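Putative acetamidase/formamidase (Yersinia enterocolitica subsp. palearctica serotype O:3, PDB 5UBU) probably hydrolyses carbon-nitrogen bonds other than peptide bonds in linear amides and binds sodium ions. Local coordinates at residues 222-234 and 307-319. Sequence-based numbering, arbitrary orientation.
Sequences HACQGDGEICGTA and GKVRLGNMVDPKY. With NA (sodium ion), chain G.
The guanidinium of R310 and the carboxylate of D227 meet with their planes 60° apart: OD2 of D227 lies at the guanidinium edge, in its plane, while OD1 comes in obliquely and makes the salt bridge, 3.4 Å from NH2 of R310. R310 reaches it through bends at chi2 and chi3. D198 takes its NH1, and D227 OD2 also accepts the backbone N of V309 of the second subunit, so both charges have further partners. The ring of H222 carries A234 CB over the centre of one face, 3.5 Å above the plane; its NE2 binds sodium at 2.3 Å, a site completed in part by D220 and E236. The loop that follows strand 214-222 makes a type II turn from G226 to E229, which sets G228 against N313 in a single beta bridge to strand 308-313, one of the two outermost strands of its sheet within this chain. There G228 N donates to G312 O at 2.8 Å, the donor standing 45° out of the carbonyl plane, and G228 O accepts M314 N at 3.0 Å. G312 and N313 form a classic beta bulge facing T320. Just beyond, an Asx turn bends the chain: N313 OD1 receives V315 N on a lone pair and D316 N from above the amide plane, while M194 O takes its ND2. V315 points at the type I turn from E229 to G232: CG1 lies 3.3 Å from E229 O, and CG2 lies beside the E229 carboxylate, 3.6 Å from OE1 of E229, and near G232 O. Extended beyond CG, E229 also brings OE1 to 4.1 Å from OD2 of D316, and a water lies between OE1 of E229 and OD1 of D316.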
ATOM      1  N   HIS B 222      -1.069  28.294   0.338  1.00 45.00           N
ATOM      2  CA  HIS B 222      -1.196  27.918   1.750  1.00 45.43           C
ATOM      3  C   HIS B 222      -0.390  28.876   2.603  1.00 45.58           C
ATOM      4  O   HIS B 222       0.737  29.194   2.262  1.00 45.22           O
ATOM      5  CB  HIS B 222      -0.667  26.513   2.054  1.00 45.42           C
ATOM      6  CG  HIS B 222      -1.405  25.410   1.382  1.00 45.54           C
ATOM      7  ND1 HIS B 222      -0.784  24.255   0.972  1.00 45.25           N
ATOM      8  CD2 HIS B 222      -2.699  25.298   1.005  1.00 46.49           C
ATOM      9  CE1 HIS B 222      -1.678  23.454   0.418  1.00 45.57           C
ATOM     10  NE2 HIS B 222      -2.846  24.067   0.416  1.00 47.02           N
ATOM     11  N   ALA B 223      -0.966  29.328   3.714  1.00 46.20           N
ATOM     12  CA  ALA B 223      -0.262  30.235   4.631  1.00 46.84           C
ATOM     13  C   ALA B 223       0.746  29.454   5.468  1.00 46.46           C
ATOM     14  O   ALA B 223       1.682  30.025   6.011  1.00 46.89           O
ATOM     15  CB  ALA B 223      -1.250  30.960   5.531  1.00 48.04           C
ATOM     16  N   CYS B 224       0.518  28.148   5.571  1.00 45.68           N
ATOM     17  CA  CYS B 224       1.378  27.226   6.311  1.00 45.44           C
ATOM     18  C   CYS B 224       0.863  25.824   6.044  1.00 44.57           C
ATOM     19  O   CYS B 224      -0.246  25.680   5.543  1.00 44.34           O
ATOM     20  CB  CYS B 224       1.327  27.533   7.813  1.00 46.63           C
ATOM     21  SG  CYS B 224      -0.355  27.624   8.483  1.00 47.35           S
ATOM     22  N   GLN B 225       1.658  24.799   6.353  1.00 44.12           N
ATOM     23  CA  GLN B 225       1.230  23.404   6.172  1.00 43.23           C
ATOM     24  C   GLN B 225       2.150  22.418   6.867  1.00 43.05           C
ATOM     25  O   GLN B 225       3.375  22.550   6.809  1.00 42.85           O
ATOM     26  CB  GLN B 225       1.152  23.005   4.691  1.00 42.40           C
ATOM     27  CG  GLN B 225       0.683  21.567   4.446  1.00 41.82           C
ATOM     28  CD  GLN B 225       0.843  21.121   3.019  1.00 40.95           C
ATOM     29  OE1 GLN B 225       0.402  21.790   2.089  1.00 41.03           O
ATOM     30  NE2 GLN B 225       1.457  19.968   2.841  1.00 40.40           N
ATOM     31  N   GLY B 226       1.539  21.402   7.477  1.00 42.85           N
ATOM     32  CA  GLY B 226       2.286  20.351   8.138  1.00 42.97           C
ATOM     33  C   GLY B 226       2.648  19.256   7.137  1.00 42.31           C
ATOM     34  O   GLY B 226       2.082  19.180   6.034  1.00 41.80           O
ATOM     35  N   ASP B 227       3.610  18.417   7.513  1.00 42.33           N
ATOM     36  CA  ASP B 227       4.035  17.319   6.663  1.00 41.72           C
ATOM     37  C   ASP B 227       2.881  16.327   6.597  1.00 41.45           C
ATOM     38  O   ASP B 227       2.454  15.788   7.619  1.00 41.62           O
ATOM     39  CB  ASP B 227       5.297  16.649   7.221  1.00 42.04           C
ATOM     40  CG  ASP B 227       6.506  17.583   7.252  1.00 42.64           C
ATOM     41  OD1 ASP B 227       6.443  18.696   6.676  1.00 43.01           O
ATOM     42  OD2 ASP B 227       7.537  17.192   7.847  1.00 43.02           O
ATOM     43  N   GLY B 228       2.362  16.126   5.390  1.00 41.15           N
ATOM     44  CA  GLY B 228       1.242  15.230   5.155  1.00 41.27           C
ATOM     45  C   GLY B 228      -0.108  15.921   5.005  1.00 41.89           C
ATOM     46  O   GLY B 228      -1.026  15.324   4.447  1.00 41.70           O
ATOM     47  N   GLU B 229      -0.236  17.165   5.504  1.00 43.07           N
ATOM     48  CA  GLU B 229      -1.489  17.950   5.430  1.00 43.37           C
ATOM     49  C   GLU B 229      -2.598  17.026   5.945  1.00 43.45           C
ATOM     50  O   GLU B 229      -3.700  16.963   5.373  1.00 43.56           O
ATOM     51  CB  GLU B 229      -1.718  18.368   3.977  1.00 43.21           C
ATOM     52  CG  GLU B 229      -2.775  19.436   3.732  1.00 44.09           C
ATOM     53  CD  GLU B 229      -3.003  19.686   2.248  1.00 44.16           C
ATOM     54  OE1 GLU B 229      -2.843  18.734   1.461  1.00 43.71           O
ATOM     55  OE2 GLU B 229      -3.373  20.825   1.864  1.00 45.56           O
ATOM     56  N   ILE B 230      -2.293  16.332   7.043  1.00 43.35           N
ATOM     57  CA  ILE B 230      -3.185  15.294   7.563  1.00 43.31           C
ATOM     58  C   ILE B 230      -4.686  15.477   7.687  1.00 43.46           C
ATOM     59  O   ILE B 230      -5.381  14.488   7.449  1.00 43.45           O
ATOM     60  CB  ILE B 230      -2.736  14.636   8.869  1.00 43.90           C
ATOM     61  CG1 ILE B 230      -2.308  15.703   9.841  1.00 44.96           C
ATOM     62  CG2 ILE B 230      -1.713  13.582   8.576  1.00 43.57           C
ATOM     63  CD1 ILE B 230      -2.166  15.170  11.240  1.00 45.99           C
ATOM     64  N   CYS B 231      -5.223  16.663   8.006  1.00 43.68           N
ATOM     65  CA  CYS B 231      -6.698  16.777   8.114  1.00 43.89           C
ATOM     66  C   CYS B 231      -7.392  16.943   6.761  1.00 43.37           C
ATOM     67  O   CYS B 231      -8.626  16.927   6.698  1.00 43.64           O
ATOM     68  CB  CYS B 231      -7.125  17.900   9.050  1.00 44.98           C
ATOM     69  SG  CYS B 231      -7.053  19.557   8.357  1.00 45.29           S
ATOM     70  N   GLY B 232      -6.601  17.106   5.691  1.00 42.55           N
ATOM     71  CA  GLY B 232      -7.129  17.273   4.338  1.00 42.07           C
ATOM     72  C   GLY B 232      -6.830  18.642   3.769  1.00 42.20           C
ATOM     73  O   GLY B 232      -6.669  18.789   2.549  1.00 41.88           O
ATOM     74  N   THR B 233      -6.761  19.648   4.646  1.00 43.01           N
ATOM     75  CA  THR B 233      -6.479  21.023   4.224  1.00 43.36           C
ATOM     76  C   THR B 233      -5.457  21.713   5.115  1.00 43.70           C
ATOM     77  O   THR B 233      -5.304  21.389   6.288  1.00 43.89           O
ATOM     78  CB  THR B 233      -7.758  21.911   4.252  1.00 44.23           C
ATOM     79  OG1 THR B 233      -8.166  22.157   5.602  1.00 45.09           O
ATOM     80  CG2 THR B 233      -8.904  21.270   3.488  1.00 44.15           C
ATOM     81  N   ALA B 234      -4.775  22.684   4.531  1.00 43.93           N
ATOM     82  CA  ALA B 234      -3.804  23.500   5.230  1.00 44.69           C
ATOM     83  C   ALA B 234      -4.575  24.780   5.539  1.00 46.08           C
ATOM     84  O   ALA B 234      -5.797  24.730   5.688  1.00 46.74           O
ATOM     85  CB  ALA B 234      -2.623  23.780   4.322  1.00 44.13           C
ATOM     86  N   GLY B 307      20.299  11.139   2.633  1.00 37.98           N
ATOM     87  CA  GLY B 307      19.034  11.528   2.046  1.00 36.84           C
ATOM     88  C   GLY B 307      18.048  12.039   3.076  1.00 36.66           C
ATOM     89  O   GLY B 307      18.011  11.551   4.202  1.00 36.70           O
ATOM     90  N   LYS B 308      17.293  13.057   2.687  1.00 36.90           N
ATOM     91  CA  LYS B 308      16.246  13.644   3.520  1.00 37.57           C
ATOM     92  C   LYS B 308      14.911  13.482   2.811  1.00 37.02           C
ATOM     93  O   LYS B 308      14.831  13.594   1.596  1.00 36.41           O
ATOM     94  CB  LYS B 308      16.476  15.130   3.828  1.00 39.11           C
ATOM     95  CG  LYS B 308      17.713  15.522   4.635  1.00 40.95           C
ATOM     96  CD  LYS B 308      17.980  14.597   5.799  1.00 41.45           C
ATOM     97  CE  LYS B 308      19.157  15.112   6.617  1.00 43.66           C
ATOM     98  NZ  LYS B 308      19.545  14.039   7.542  1.00 44.39           N
ATOM     99  N   VAL B 309      13.854  13.182   3.559  1.00 37.88           N
ATOM    100  CA  VAL B 309      12.542  13.013   2.949  1.00 37.45           C
ATOM    101  C   VAL B 309      11.521  13.983   3.523  1.00 38.30           C
ATOM    102  O   VAL B 309      11.470  14.213   4.738  1.00 38.15           O
ATOM    103  CB  VAL B 309      12.029  11.563   3.092  1.00 37.08           C
ATOM    104  CG1 VAL B 309      10.551  11.432   2.719  1.00 36.80           C
ATOM    105  CG2 VAL B 309      12.866  10.640   2.232  1.00 36.74           C
ATOM    106  N   ARG B 310      10.732  14.559   2.616  1.00 38.32           N
ATOM    107  CA  ARG B 310       9.658  15.437   2.976  1.00 39.43           C
ATOM    108  C   ARG B 310       8.349  14.837   2.556  1.00 38.22           C
ATOM    109  O   ARG B 310       8.135  14.619   1.372  1.00 37.69           O
ATOM    110  CB  ARG B 310       9.807  16.834   2.356  1.00 41.23           C
ATOM    111  CG  ARG B 310       8.545  17.682   2.459  1.00 42.94           C
ATOM    112  CD  ARG B 310       8.838  19.083   2.911  1.00 46.07           C
ATOM    113  NE  ARG B 310       8.967  19.184   4.360  1.00 47.87           N
ATOM    114  CZ  ARG B 310       9.451  20.240   5.014  1.00 50.82           C
ATOM    115  NH1 ARG B 310       9.935  21.304   4.380  1.00 51.93           N
ATOM    116  NH2 ARG B 310       9.499  20.196   6.353  1.00 51.59           N
ATOM    117  N   LEU B 311       7.483  14.555   3.526  1.00 37.96           N
ATOM    118  CA  LEU B 311       6.169  14.066   3.215  1.00 37.60           C
ATOM    119  C   LEU B 311       5.351  15.325   2.884  1.00 38.49           C
ATOM    120  O   LEU B 311       5.160  16.195   3.734  1.00 38.87           O
ATOM    121  CB  LEU B 311       5.567  13.308   4.393  1.00 38.17           C
ATOM    122  CG  LEU B 311       4.109  12.847   4.204  1.00 38.27           C
ATOM    123  CD1 LEU B 311       4.004  11.964   2.980  1.00 37.01           C
ATOM    124  CD2 LEU B 311       3.583  12.130   5.429  1.00 38.75           C
ATOM    125  N   GLY B 312       4.914  15.428   1.635  1.00 38.90           N
ATOM    126  CA  GLY B 312       4.112  16.557   1.182  1.00 40.22           C
ATOM    127  C   GLY B 312       2.689  16.376   1.645  1.00 41.95           C
ATOM    128  O   GLY B 312       2.310  16.881   2.699  1.00 43.63           O
ATOM    129  N   ASN B 313       1.901  15.642   0.862  1.00 42.71           N
ATOM    130  CA  ASN B 313       0.510  15.395   1.216  1.00 44.68           C
ATOM    131  C   ASN B 313       0.299  13.908   1.341  1.00 43.71           C
ATOM    132  O   ASN B 313       1.024  13.123   0.746  1.00 42.15           O
ATOM    133  CB  ASN B 313      -0.437  15.981   0.145  1.00 45.77           C
ATOM    134  CG  ASN B 313      -0.669  15.050  -1.038  1.00 45.96           C
ATOM    135  OD1 ASN B 313      -1.382  14.054  -0.920  1.00 46.17           O
ATOM    136  ND2 ASN B 313      -0.158  15.425  -2.206  1.00 46.26           N
HETATM  137  N   MSE B 314      -0.678  13.518   2.137  1.00 45.76           N
HETATM  138  CA  MSE B 314      -0.998  12.103   2.261  1.00 47.52           C
HETATM  139  C   MSE B 314      -2.509  12.044   2.312  1.00 47.28           C
HETATM  140  O   MSE B 314      -3.087  11.177   2.944  1.00 48.92           O
HETATM  141  CB  MSE B 314      -0.121  11.464   3.334  1.00 50.57           C
HETATM  142  CG  MSE B 314      -0.602  11.310   4.765  1.00 57.45           C
HETATM  143 SE   MSE B 314      -0.308   9.435   5.267  1.00 65.97          SE
HETATM  144  CE  MSE B 314      -2.186   9.026   5.681  1.00 63.65           C
ATOM    145  N   VAL B 315      -3.143  12.955   1.575  1.00 46.62           N
ATOM    146  CA  VAL B 315      -4.598  13.071   1.532  1.00 48.40           C
ATOM    147  C   VAL B 315      -5.205  13.112   0.120  1.00 48.58           C
ATOM    148  O   VAL B 315      -6.325  12.654  -0.098  1.00 49.28           O
ATOM    149  CB  VAL B 315      -5.063  14.331   2.315  1.00 50.10           C
ATOM    150  CG1 VAL B 315      -4.572  14.268   3.757  1.00 51.28           C
ATOM    151  CG2 VAL B 315      -4.579  15.626   1.677  1.00 49.33           C
ATOM    152  N   ASP B 316      -4.460  13.650  -0.836  1.00 48.83           N
ATOM    153  CA  ASP B 316      -4.943  13.794  -2.208  1.00 50.08           C
ATOM    154  C   ASP B 316      -4.994  12.440  -2.944  1.00 48.54           C
ATOM    155  O   ASP B 316      -4.422  11.464  -2.458  1.00 48.41           O
ATOM    156  CB  ASP B 316      -4.035  14.812  -2.915  1.00 51.08           C
ATOM    157  CG  ASP B 316      -4.040  16.188  -2.218  1.00 53.27           C
ATOM    158  OD1 ASP B 316      -5.134  16.669  -1.814  1.00 54.75           O
ATOM    159  OD2 ASP B 316      -2.957  16.803  -2.104  1.00 54.26           O
ATOM    160  N   PRO B 317      -5.690  12.367  -4.106  1.00 47.83           N
ATOM    161  CA  PRO B 317      -5.796  11.112  -4.884  1.00 46.59           C
ATOM    162  C   PRO B 317      -4.473  10.346  -5.013  1.00 43.53           C
ATOM    163  O   PRO B 317      -4.474   9.124  -5.143  1.00 42.84           O
ATOM    164  CB  PRO B 317      -6.306  11.591  -6.235  1.00 47.60           C
ATOM    165  CG  PRO B 317      -7.172  12.751  -5.876  1.00 49.47           C
ATOM    166  CD  PRO B 317      -6.471  13.445  -4.741  1.00 49.12           C
ATOM    167  N   LYS B 318      -3.373  11.089  -5.002  1.00 40.89           N
ATOM    168  CA  LYS B 318      -2.033  10.541  -5.009  1.00 38.76           C
ATOM    169  C   LYS B 318      -1.238  11.300  -3.966  1.00 37.81           C
ATOM    170  O   LYS B 318      -1.339  12.534  -3.861  1.00 38.31           O
ATOM    171  CB  LYS B 318      -1.357  10.676  -6.365  1.00 38.74           C
ATOM    172  CG  LYS B 318      -1.929   9.768  -7.421  1.00 39.27           C
ATOM    173  CD  LYS B 318      -1.146   9.849  -8.705  1.00 39.29           C
ATOM    174  CE  LYS B 318      -1.694   8.841  -9.697  1.00 41.17           C
ATOM    175  NZ  LYS B 318      -0.936   8.838 -10.977  1.00 41.48           N
ATOM    176  N   TYR B 319      -0.452  10.570  -3.187  1.00 36.85           N
ATOM    177  CA  TYR B 319       0.365  11.188  -2.162  1.00 36.33           C
ATOM    178  C   TYR B 319       1.620  11.722  -2.821  1.00 34.88           C
ATOM    179  O   TYR B 319       2.001  11.256  -3.878  1.00 34.68           O
ATOM    180  CB  TYR B 319       0.712  10.195  -1.058  1.00 36.76           C
ATOM    181  CG  TYR B 319      -0.473   9.410  -0.535  1.00 37.63           C
ATOM    182  CD1 TYR B 319      -1.671  10.046  -0.217  1.00 38.74           C
ATOM    183  CD2 TYR B 319      -0.371   8.048  -0.287  1.00 37.09           C
ATOM    184  CE1 TYR B 319      -2.743   9.341   0.281  1.00 39.68           C
ATOM    185  CE2 TYR B 319      -1.445   7.336   0.210  1.00 38.23           C
ATOM    186  CZ  TYR B 319      -2.626   7.988   0.497  1.00 39.33           C
ATOM    187  OH  TYR B 319      -3.690   7.288   0.997  1.00 40.66           O
TER
HETATM  188 NA    NA G 401      -5.012  23.439  -0.177  1.00 22.46          NA
HETATM  189  O   HOH W   1       8.479  15.108   6.177  1.00 24.19           O
HETATM  190  O   HOH W   2       9.967  17.639   8.096  1.00 31.98           O
HETATM  191  O   HOH W   3      -5.323  19.231  -0.643  0.50 15.81           O